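Local coordinates for EAL/GGDEF domain protein (Methylococcus capsulatus, PDB 3ICL) that is of unknown function in detail but belongs to the GGDEF domain family, with a central mixed beta sheet covered by helices, at residues R58-R63 / D80-L85; R63-V68 / D72-I77. The protein carries 1 engineered substitution. All blocks are in the same frame, centred on the assembly; numbering follows the deposited sequence.

Contact 1. Residues R58-R63 / D80-L85; sequences RATAER and DKFTIL. Engineered in segment 80-85: Lys81 (natural residue Glu). With SO4 (sulfate ion), chain C.
The helical segment 58-63 passes over the strand at Phe82, whose CA comes nearest that of Ala61 at 7.9 Å. Phe82 projects toward the helix and makes both side-chain contacts from the strand. Its CG is anti to the carbonyl carbon (chi1 -66°), which sends the ring up against two successive helix residues. The two carbons flanking CZ do the touching. Phe82 CE1 lies 3.9 Å from Ala61 CB, and on the other side of the ring Phe82 CE2 is 3.9 Å from the Thr60 methyl CG2. Both methyls approach the ring obliquely. The Thr60 methyl is turned to the ring because its CG2 is anti to the backbone N. This leaves OG1 turned back to the helix, where it is hydrogen-bonded to Leu56 O. Leu7 touches both Ala61 and Phe82, and Leu106 of helix 96-106 touches Thr60.

Residues 78-82 form the family signature, here Gly-Gly-Asp-Lys-Phe because Lys81 is engineered in place of the natural Glu. Phe82 is its last residue. Lys81 bends at chi2 and chi3, and its NZ reaches back to Asp80 OD1 at 2.7 Å in a salt bridge, meeting that oxygen nearly along its C-O axis. Lys81 NZ also donates to sulfate O1 at 2.8 Å, with a weak bond to sulfate O2. Tyr147 and Lys150 also hold the sulfate, which probably came from the crystallisation liquor.

Helix and strand therefore meet through carbon alone, in a buried spot, while the charged pair of Asp80 and the engineered Lys81 sits at the start of the strand, away from segment 58-63.

Contact 2. Residues R63-V68 / D72-I77; sequences RIRTAV and DTVARI
Val74 faces the C-terminal part of helix 50-67, where it meets Ile64 and Arg65, and it also meets Val68 in the loop that follows. Its CB points toward the helix and splits into two methyls. Val74 CG1 is anti to the backbone N (chi1 -179°) and lies 3.9 Å from Ile64 CG2. CG2, beside the backbone N, has more neighbours. Val74 CG2 packs at 3.8 Å on Ile64 CG2, so that one isoleucine methyl touches both valine branches. Val74 CG2 also reaches Arg65 CG at 4.2 Å, meeting the aliphatic root of that arginine and not its charged end. The approach of Val68 CG2 to Val74 CG2 is looser, at 4.4 Å.

Strand 73-77 is an outermost strand of the five-stranded sheet. It is also the first arm of the hairpin that carries the GGDEF signature at its turn. Helix 50-67 lies over one face of this hairpin, and Ile64 extends the cover by touching Phe82 and Ile84 of the second arm. On the other face, Thr73 and Ala75 touch Phe13 of helix 10-23.

Val68 and Asp72, both in loop, meet across the short connection. The carboxylate oxygen Asp72 OD2 comes to 3.5 Å from Val68 CB. Both carboxylate oxygens have polar partners: OD2 forms a salt bridge with Arg69 NE, three residues back, and OD1 accepts from Asn87 N, beyond the second strand. These two partners probably fix the rotation of the group. At the outer side of the helix, Thr66 OG1 donates to Arg63 O at 2.7 Å, tilted 28° from the carbonyl plane.

Overall arrangement
Both contacts set helix 50-67 on the same face of the mixed sheet, with centres about 5 Å apart. Arg63 belongs to both helix segments. Contact 2 uses the end of the helix and the outermost strand 73-77. Contact 1 uses the preceding turn and the next strand in, 81-86. Along the chain, contact 2 is nested inside the loop closed by contact 1. The two strands are antiparallel neighbours, and probable hydrogen bonds join them, among them Thr83 N to Ala75 O at 2.8 Å. One helix thus covers two neighbouring strands at the edge of the sheet, next to the altered signature turn.

Contact 1. Residues R58-R63 / D80-L85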
ATOM      1  N   ARG A  58      -9.726  -7.687   3.917  1.00 22.69           N
ATOM      2  CA  ARG A  58     -10.402  -6.623   4.651  1.00 24.88           C
ATOM      3  C   ARG A  58      -9.654  -6.276   5.942  1.00 22.10           C
ATOM      4  O   ARG A  58      -9.592  -5.115   6.341  1.00 18.14           O
ATOM      5  CB  ARG A  58     -11.836  -7.039   4.986  1.00 31.98           C
ATOM      6  CG  ARG A  58     -12.718  -5.886   5.442  1.00 41.09           C
ATOM      7  CD  ARG A  58     -14.120  -6.363   5.798  1.00 48.21           C
ATOM      8  NE  ARG A  58     -15.028  -5.244   6.039  1.00 58.75           N
ATOM      9  CZ  ARG A  58     -15.550  -4.478   5.085  1.00 61.77           C
ATOM     10  NH1 ARG A  58     -15.261  -4.706   3.812  1.00 61.66           N
ATOM     11  NH2 ARG A  58     -16.364  -3.481   5.404  1.00 65.66           N
ATOM     12  N   ALA A  59      -9.092  -7.289   6.595  1.00 26.42           N
ATOM     13  CA  ALA A  59      -8.349  -7.067   7.831  1.00 24.36           C
ATOM     14  C   ALA A  59      -7.018  -6.387   7.515  1.00 24.47           C
ATOM     15  O   ALA A  59      -6.491  -5.629   8.324  1.00 19.63           O
ATOM     16  CB  ALA A  59      -8.106  -8.397   8.547  1.00 30.39           C
ATOM     17  N   THR A  60      -6.475  -6.668   6.336  1.00 22.13           N
ATOM     18  CA  THR A  60      -5.206  -6.071   5.916  1.00 18.57           C
ATOM     19  C   THR A  60      -5.426  -4.596   5.580  1.00 16.66           C
ATOM     20  O   THR A  60      -4.626  -3.736   5.944  1.00 18.72           O
ATOM     21  CB  THR A  60      -4.636  -6.804   4.680  1.00 23.81           C
ATOM     22  OG1 THR A  60      -4.361  -8.169   5.021  1.00 22.93           O
ATOM     23  CG2 THR A  60      -3.351  -6.140   4.204  1.00 25.99           C
ATOM     24  N   ALA A  61      -6.527  -4.317   4.895  1.00 18.32           N
ATOM     25  CA  ALA A  61      -6.881  -2.961   4.507  1.00 13.17           C
ATOM     26  C   ALA A  61      -7.075  -2.066   5.724  1.00 18.46           C
ATOM     27  O   ALA A  61      -6.701  -0.893   5.712  1.00 18.97           O
ATOM     28  CB  ALA A  61      -8.155  -2.981   3.677  1.00 19.46           C
ATOM     29  N   GLU A  62      -7.673  -2.617   6.776  1.00 18.17           N
ATOM     30  CA  GLU A  62      -7.911  -1.846   7.988  1.00 20.58           C
ATOM     31  C   GLU A  62      -6.624  -1.593   8.754  1.00 17.68           C
ATOM     32  O   GLU A  62      -6.423  -0.499   9.281  1.00 17.96           O
ATOM     33  CB  GLU A  62      -8.935  -2.565   8.875  1.00 21.95           C
ATOM     34  CG  GLU A  62     -10.261  -2.787   8.166  1.00 25.01           C
ATOM     35  CD  GLU A  62     -11.206  -3.689   8.937  1.00 35.24           C
ATOM     36  OE1 GLU A  62     -10.720  -4.591   9.653  1.00 35.86           O
ATOM     37  OE2 GLU A  62     -12.436  -3.510   8.809  1.00 33.47           O
ATOM     38  N   ARG A  63      -5.747  -2.591   8.817  1.00 19.87           N
ATOM     39  CA  ARG A  63      -4.484  -2.413   9.523  1.00 19.02           C
ATOM     40  C   ARG A  63      -3.628  -1.389   8.793  1.00 19.74           C
ATOM     41  O   ARG A  63      -2.860  -0.659   9.411  1.00 18.35           O
ATOM     42  CB  ARG A  63      -3.724  -3.736   9.640  1.00 23.22           C
ATOM     43  CG  ARG A  63      -4.379  -4.729  10.586  1.00 24.59           C
ATOM     44  CD  ARG A  63      -3.461  -5.889  10.905  1.00 21.82           C
ATOM     45  NE  ARG A  63      -4.154  -6.911  11.679  1.00 26.25           N
ATOM     46  CZ  ARG A  63      -3.609  -8.065  12.049  1.00 23.68           C
ATOM     47  NH1 ARG A  63      -2.355  -8.342  11.722  1.00 26.23           N
ATOM     48  NH2 ARG A  63      -4.323  -8.952  12.724  1.00 30.84           N
ATOM     49  N   ASP A  80      -4.862  -8.488  -4.869  1.00 20.66           N
ATOM     50  CA  ASP A  80      -4.141  -8.493  -3.604  1.00 18.68           C
ATOM     51  C   ASP A  80      -3.071  -7.418  -3.401  1.00 19.66           C
ATOM     52  O   ASP A  80      -2.133  -7.616  -2.633  1.00 21.86           O
ATOM     53  CB  ASP A  80      -3.532  -9.881  -3.365  1.00 18.54           C
ATOM     54  CG  ASP A  80      -2.535 -10.276  -4.432  1.00 22.48           C
ATOM     55  OD1 ASP A  80      -2.337  -9.498  -5.389  1.00 22.45           O
ATOM     56  OD2 ASP A  80      -1.947 -11.371  -4.317  1.00 26.03           O
ATOM     57  N   LYS A  81      -3.211  -6.284  -4.083  1.00 12.93           N
ATOM     58  CA  LYS A  81      -2.274  -5.176  -3.918  1.00 15.00           C
ATOM     59  C   LYS A  81      -3.064  -3.983  -3.394  1.00 16.65           C
ATOM     60  O   LYS A  81      -4.289  -3.940  -3.505  1.00 18.01           O
ATOM     61  CB  LYS A  81      -1.606  -4.801  -5.241  1.00 14.73           C
ATOM     62  CG  LYS A  81      -0.276  -5.491  -5.514  1.00 16.18           C
ATOM     63  CD  LYS A  81      -0.447  -6.949  -5.902  1.00 22.47           C
ATOM     64  CE  LYS A  81      -1.107  -7.084  -7.263  1.00 26.02           C
ATOM     65  NZ  LYS A  81      -1.242  -8.509  -7.655  1.00 24.42           N
ATOM     66  N   PHE A  82      -2.361  -3.025  -2.807  1.00 15.81           N
ATOM     67  CA  PHE A  82      -2.994  -1.828  -2.268  1.00 18.15           C
ATOM     68  C   PHE A  82      -2.179  -0.598  -2.661  1.00 17.79           C
ATOM     69  O   PHE A  82      -0.948  -0.609  -2.575  1.00 16.13           O
ATOM     70  CB  PHE A  82      -3.071  -1.906  -0.738  1.00 13.43           C
ATOM     71  CG  PHE A  82      -3.980  -2.987  -0.222  1.00 16.64           C
ATOM     72  CD1 PHE A  82      -5.337  -2.746  -0.039  1.00 19.04           C
ATOM     73  CD2 PHE A  82      -3.479  -4.250   0.078  1.00 19.11           C
ATOM     74  CE1 PHE A  82      -6.183  -3.748   0.436  1.00 16.90           C
ATOM     75  CE2 PHE A  82      -4.320  -5.257   0.555  1.00 22.00           C
ATOM     76  CZ  PHE A  82      -5.672  -5.004   0.731  1.00 18.97           C
ATOM     77  N   THR A  83      -2.858   0.449  -3.114  1.00 13.06           N
ATOM     78  CA  THR A  83      -2.170   1.687  -3.460  1.00 17.81           C
ATOM     79  C   THR A  83      -2.431   2.623  -2.295  1.00 17.77           C
ATOM     80  O   THR A  83      -3.577   2.874  -1.925  1.00 17.07           O
ATOM     81  CB  THR A  83      -2.697   2.327  -4.751  1.00 17.35           C
ATOM     82  OG1 THR A  83      -4.122   2.413  -4.693  1.00 19.95           O
ATOM     83  CG2 THR A  83      -2.259   1.503  -5.968  1.00 15.96           C
ATOM     84  N   ILE A  84      -1.354   3.126  -1.718  1.00 15.06           N
ATOM     85  CA  ILE A  84      -1.434   3.997  -0.562  1.00 15.42           C
ATOM     86  C   ILE A  84      -0.943   5.406  -0.876  1.00 17.50           C
ATOM     87  O   ILE A  84       0.208   5.607  -1.257  1.00 14.74           O
ATOM     88  CB  ILE A  84      -0.601   3.377   0.578  1.00 12.74           C
ATOM     89  CG1 ILE A  84      -1.196   2.009   0.922  1.00 11.88           C
ATOM     90  CG2 ILE A  84      -0.547   4.311   1.775  1.00 18.71           C
ATOM     91  CD1 ILE A  84      -0.210   1.034   1.528  1.00 27.34           C
ATOM     92  N   LEU A  85      -1.828   6.377  -0.712  1.00 10.61           N
ATOM     93  CA  LEU A  85      -1.502   7.772  -0.968  1.00 14.19           C
ATOM     94  C   LEU A  85      -1.218   8.527   0.320  1.00 15.43           C
ATOM     95  O   LEU A  85      -2.066   8.592   1.208  1.00 15.85           O
ATOM     96  CB  LEU A  85      -2.662   8.453  -1.706  1.00 18.40           C
ATOM     97  CG  LEU A  85      -2.732   9.984  -1.709  1.00 21.35           C
ATOM     98  CD1 LEU A  85      -1.466  10.591  -2.314  1.00 22.60           C
ATOM     99  CD2 LEU A  85      -3.964  10.416  -2.500  1.00 24.83           C
TER
HETATM  100  S   SO4 C 171       1.558 -10.526  -8.173  1.00 50.39           S
HETATM  101  O1  SO4 C 171       1.189  -9.214  -8.739  1.00 50.39           O
HETATM  102  O2  SO4 C 171       0.335 -11.332  -7.978  1.00 60.32           O
HETATM  103  O3  SO4 C 171       2.469 -11.222  -9.102  1.00 47.78           O
HETATM  104  O4  SO4 C 171       2.227 -10.335  -6.869  1.00 43.81           O

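Contact 2. Residues R63-V68 / D72-I77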
ATOM      1  N   ARG A  63      -5.747  -2.591   8.817  1.00 19.87           N
ATOM      2  CA  ARG A  63      -4.484  -2.413   9.523  1.00 19.02           C
ATOM      3  C   ARG A  63      -3.628  -1.389   8.793  1.00 19.74           C
ATOM      4  O   ARG A  63      -2.860  -0.659   9.411  1.00 18.35           O
ATOM      5  CB  ARG A  63      -3.724  -3.736   9.640  1.00 23.22           C
ATOM      6  CG  ARG A  63      -4.379  -4.729  10.586  1.00 24.59           C
ATOM      7  CD  ARG A  63      -3.461  -5.889  10.905  1.00 21.82           C
ATOM      8  NE  ARG A  63      -4.154  -6.911  11.679  1.00 26.25           N
ATOM      9  CZ  ARG A  63      -3.609  -8.065  12.049  1.00 23.68           C
ATOM     10  NH1 ARG A  63      -2.355  -8.342  11.722  1.00 26.23           N
ATOM     11  NH2 ARG A  63      -4.323  -8.952  12.724  1.00 30.84           N
ATOM     12  N   ILE A  64      -3.757  -1.338   7.471  1.00 14.17           N
ATOM     13  CA  ILE A  64      -2.994  -0.371   6.701  1.00 16.33           C
ATOM     14  C   ILE A  64      -3.478   1.028   7.067  1.00 16.15           C
ATOM     15  O   ILE A  64      -2.677   1.934   7.288  1.00 19.30           O
ATOM     16  CB  ILE A  64      -3.162  -0.598   5.189  1.00 16.19           C
ATOM     17  CG1 ILE A  64      -2.487  -1.914   4.791  1.00 13.14           C
ATOM     18  CG2 ILE A  64      -2.560   0.568   4.422  1.00 12.83           C
ATOM     19  CD1 ILE A  64      -2.640  -2.284   3.318  1.00 26.57           C
ATOM     20  N   ARG A  65      -4.794   1.197   7.149  1.00 15.15           N
ATOM     21  CA  ARG A  65      -5.350   2.501   7.499  1.00 20.10           C
ATOM     22  C   ARG A  65      -4.914   2.959   8.894  1.00 22.04           C
ATOM     23  O   ARG A  65      -4.745   4.154   9.135  1.00 21.24           O
ATOM     24  CB  ARG A  65      -6.879   2.467   7.406  1.00 26.52           C
ATOM     25  CG  ARG A  65      -7.397   2.191   6.004  1.00 27.93           C
ATOM     26  CD  ARG A  65      -8.888   2.477   5.860  1.00 40.14           C
ATOM     27  NE  ARG A  65      -9.711   1.583   6.670  1.00 50.58           N
ATOM     28  CZ  ARG A  65     -11.031   1.478   6.556  1.00 59.35           C
ATOM     29  NH1 ARG A  65     -11.686   2.210   5.662  1.00 58.37           N
ATOM     30  NH2 ARG A  65     -11.700   0.643   7.340  1.00 63.50           N
ATOM     31  N   THR A  66      -4.721   2.018   9.815  1.00 15.95           N
ATOM     32  CA  THR A  66      -4.306   2.390  11.170  1.00 19.58           C
ATOM     33  C   THR A  66      -2.855   2.844  11.176  1.00 22.96           C
ATOM     34  O   THR A  66      -2.418   3.538  12.097  1.00 25.11           O
ATOM     35  CB  THR A  66      -4.404   1.215  12.171  1.00 21.82           C
ATOM     36  OG1 THR A  66      -3.377   0.257  11.884  1.00 23.96           O
ATOM     37  CG2 THR A  66      -5.754   0.543  12.083  1.00 17.77           C
ATOM     38  N   ALA A  67      -2.110   2.453  10.145  1.00 16.99           N
ATOM     39  CA  ALA A  67      -0.695   2.797  10.065  1.00 14.91           C
ATOM     40  C   ALA A  67      -0.382   4.040   9.249  1.00 14.63           C
ATOM     41  O   ALA A  67       0.743   4.523   9.275  1.00 21.19           O
ATOM     42  CB  ALA A  67       0.099   1.602   9.532  1.00 16.48           C
ATOM     43  N   VAL A  68      -1.362   4.560   8.517  1.00 17.75           N
ATOM     44  CA  VAL A  68      -1.139   5.776   7.737  1.00 18.21           C
ATOM     45  C   VAL A  68      -1.666   6.959   8.546  1.00 24.53           C
ATOM     46  O   VAL A  68      -1.988   6.799   9.720  1.00 22.62           O
ATOM     47  CB  VAL A  68      -1.842   5.712   6.351  1.00 16.51           C
ATOM     48  CG1 VAL A  68      -1.225   4.593   5.521  1.00 21.69           C
ATOM     49  CG2 VAL A  68      -3.343   5.481   6.509  1.00 16.34           C
ATOM     50  N   ASP A  72      -4.958  10.378   4.566  1.00 25.51           N
ATOM     51  CA  ASP A  72      -4.346   9.551   3.527  1.00 17.22           C
ATOM     52  C   ASP A  72      -5.424   8.635   2.949  1.00 21.26           C
ATOM     53  O   ASP A  72      -6.449   8.398   3.589  1.00 26.34           O
ATOM     54  CB  ASP A  72      -3.209   8.695   4.099  1.00 17.22           C
ATOM     55  CG  ASP A  72      -2.021   9.524   4.562  1.00 21.49           C
ATOM     56  OD1 ASP A  72      -1.889  10.689   4.124  1.00 22.39           O
ATOM     57  OD2 ASP A  72      -1.208   8.999   5.353  1.00 20.30           O
ATOM     58  N   THR A  73      -5.192   8.116   1.746  1.00 24.68           N
ATOM     59  CA  THR A  73      -6.161   7.233   1.107  1.00 21.44           C
ATOM     60  C   THR A  73      -5.542   5.887   0.754  1.00 19.57           C
ATOM     61  O   THR A  73      -4.392   5.816   0.318  1.00 12.87           O
ATOM     62  CB  THR A  73      -6.728   7.871  -0.181  1.00 31.38           C
ATOM     63  OG1 THR A  73      -7.309   9.139   0.135  1.00 32.64           O
ATOM     64  CG2 THR A  73      -7.802   6.982  -0.798  1.00 33.62           C
ATOM     65  N   VAL A  74      -6.313   4.823   0.954  1.00 20.25           N
ATOM     66  CA  VAL A  74      -5.872   3.466   0.655  1.00 18.67           C
ATOM     67  C   VAL A  74      -6.923   2.820  -0.242  1.00 20.35           C
ATOM     68  O   VAL A  74      -8.118   2.981  -0.012  1.00 27.25           O
ATOM     69  CB  VAL A  74      -5.734   2.627   1.949  1.00 17.01           C
ATOM     70  CG1 VAL A  74      -5.250   1.235   1.619  1.00 22.05           C
ATOM     71  CG2 VAL A  74      -4.788   3.314   2.921  1.00 13.99           C
ATOM     72  N   ALA A  75      -6.483   2.102  -1.268  1.00 15.92           N
ATOM     73  CA  ALA A  75      -7.409   1.438  -2.185  1.00 16.38           C
ATOM     74  C   ALA A  75      -6.789   0.150  -2.721  1.00 17.20           C
ATOM     75  O   ALA A  75      -5.588   0.083  -2.960  1.00 18.31           O
ATOM     76  CB  ALA A  75      -7.768   2.371  -3.334  1.00 16.40           C
ATOM     77  N   ARG A  76      -7.622  -0.866  -2.921  1.00 14.05           N
ATOM     78  CA  ARG A  76      -7.163  -2.163  -3.403  1.00 15.22           C
ATOM     79  C   ARG A  76      -7.036  -2.197  -4.923  1.00 18.50           C
ATOM     80  O   ARG A  76      -7.744  -1.477  -5.629  1.00 18.56           O
ATOM     81  CB  ARG A  76      -8.144  -3.251  -2.938  1.00 13.76           C
ATOM     82  CG  ARG A  76      -7.696  -4.686  -3.201  1.00 21.93           C
ATOM     83  CD  ARG A  76      -8.547  -5.670  -2.398  1.00 23.80           C
ATOM     84  NE  ARG A  76      -9.943  -5.683  -2.827  1.00 23.90           N
ATOM     85  CZ  ARG A  76     -10.469  -6.605  -3.630  1.00 26.91           C
ATOM     86  NH1 ARG A  76      -9.716  -7.595  -4.089  1.00 25.98           N
ATOM     87  NH2 ARG A  76     -11.748  -6.537  -3.975  1.00 30.70           N
ATOM     88  N   ILE A  77      -6.127  -3.024  -5.424  1.00 18.02           N
ATOM     89  CA  ILE A  77      -5.960  -3.160  -6.864  1.00 20.44           C
ATOM     90  C   ILE A  77      -5.314  -4.494  -7.209  1.00 18.05           C
ATOM     91  O   ILE A  77      -4.562  -5.057  -6.415  1.00 17.66           O
ATOM     92  CB  ILE A  77      -5.123  -1.990  -7.461  1.00 16.23           C
ATOM     93  CG1 ILE A  77      -5.222  -2.012  -8.992  1.00 15.11           C
ATOM     94  CG2 ILE A  77      -3.664  -2.095  -7.025  1.00 10.52           C
ATOM     95  CD1 ILE A  77      -4.546  -0.834  -9.666  1.00 26.32           C
TER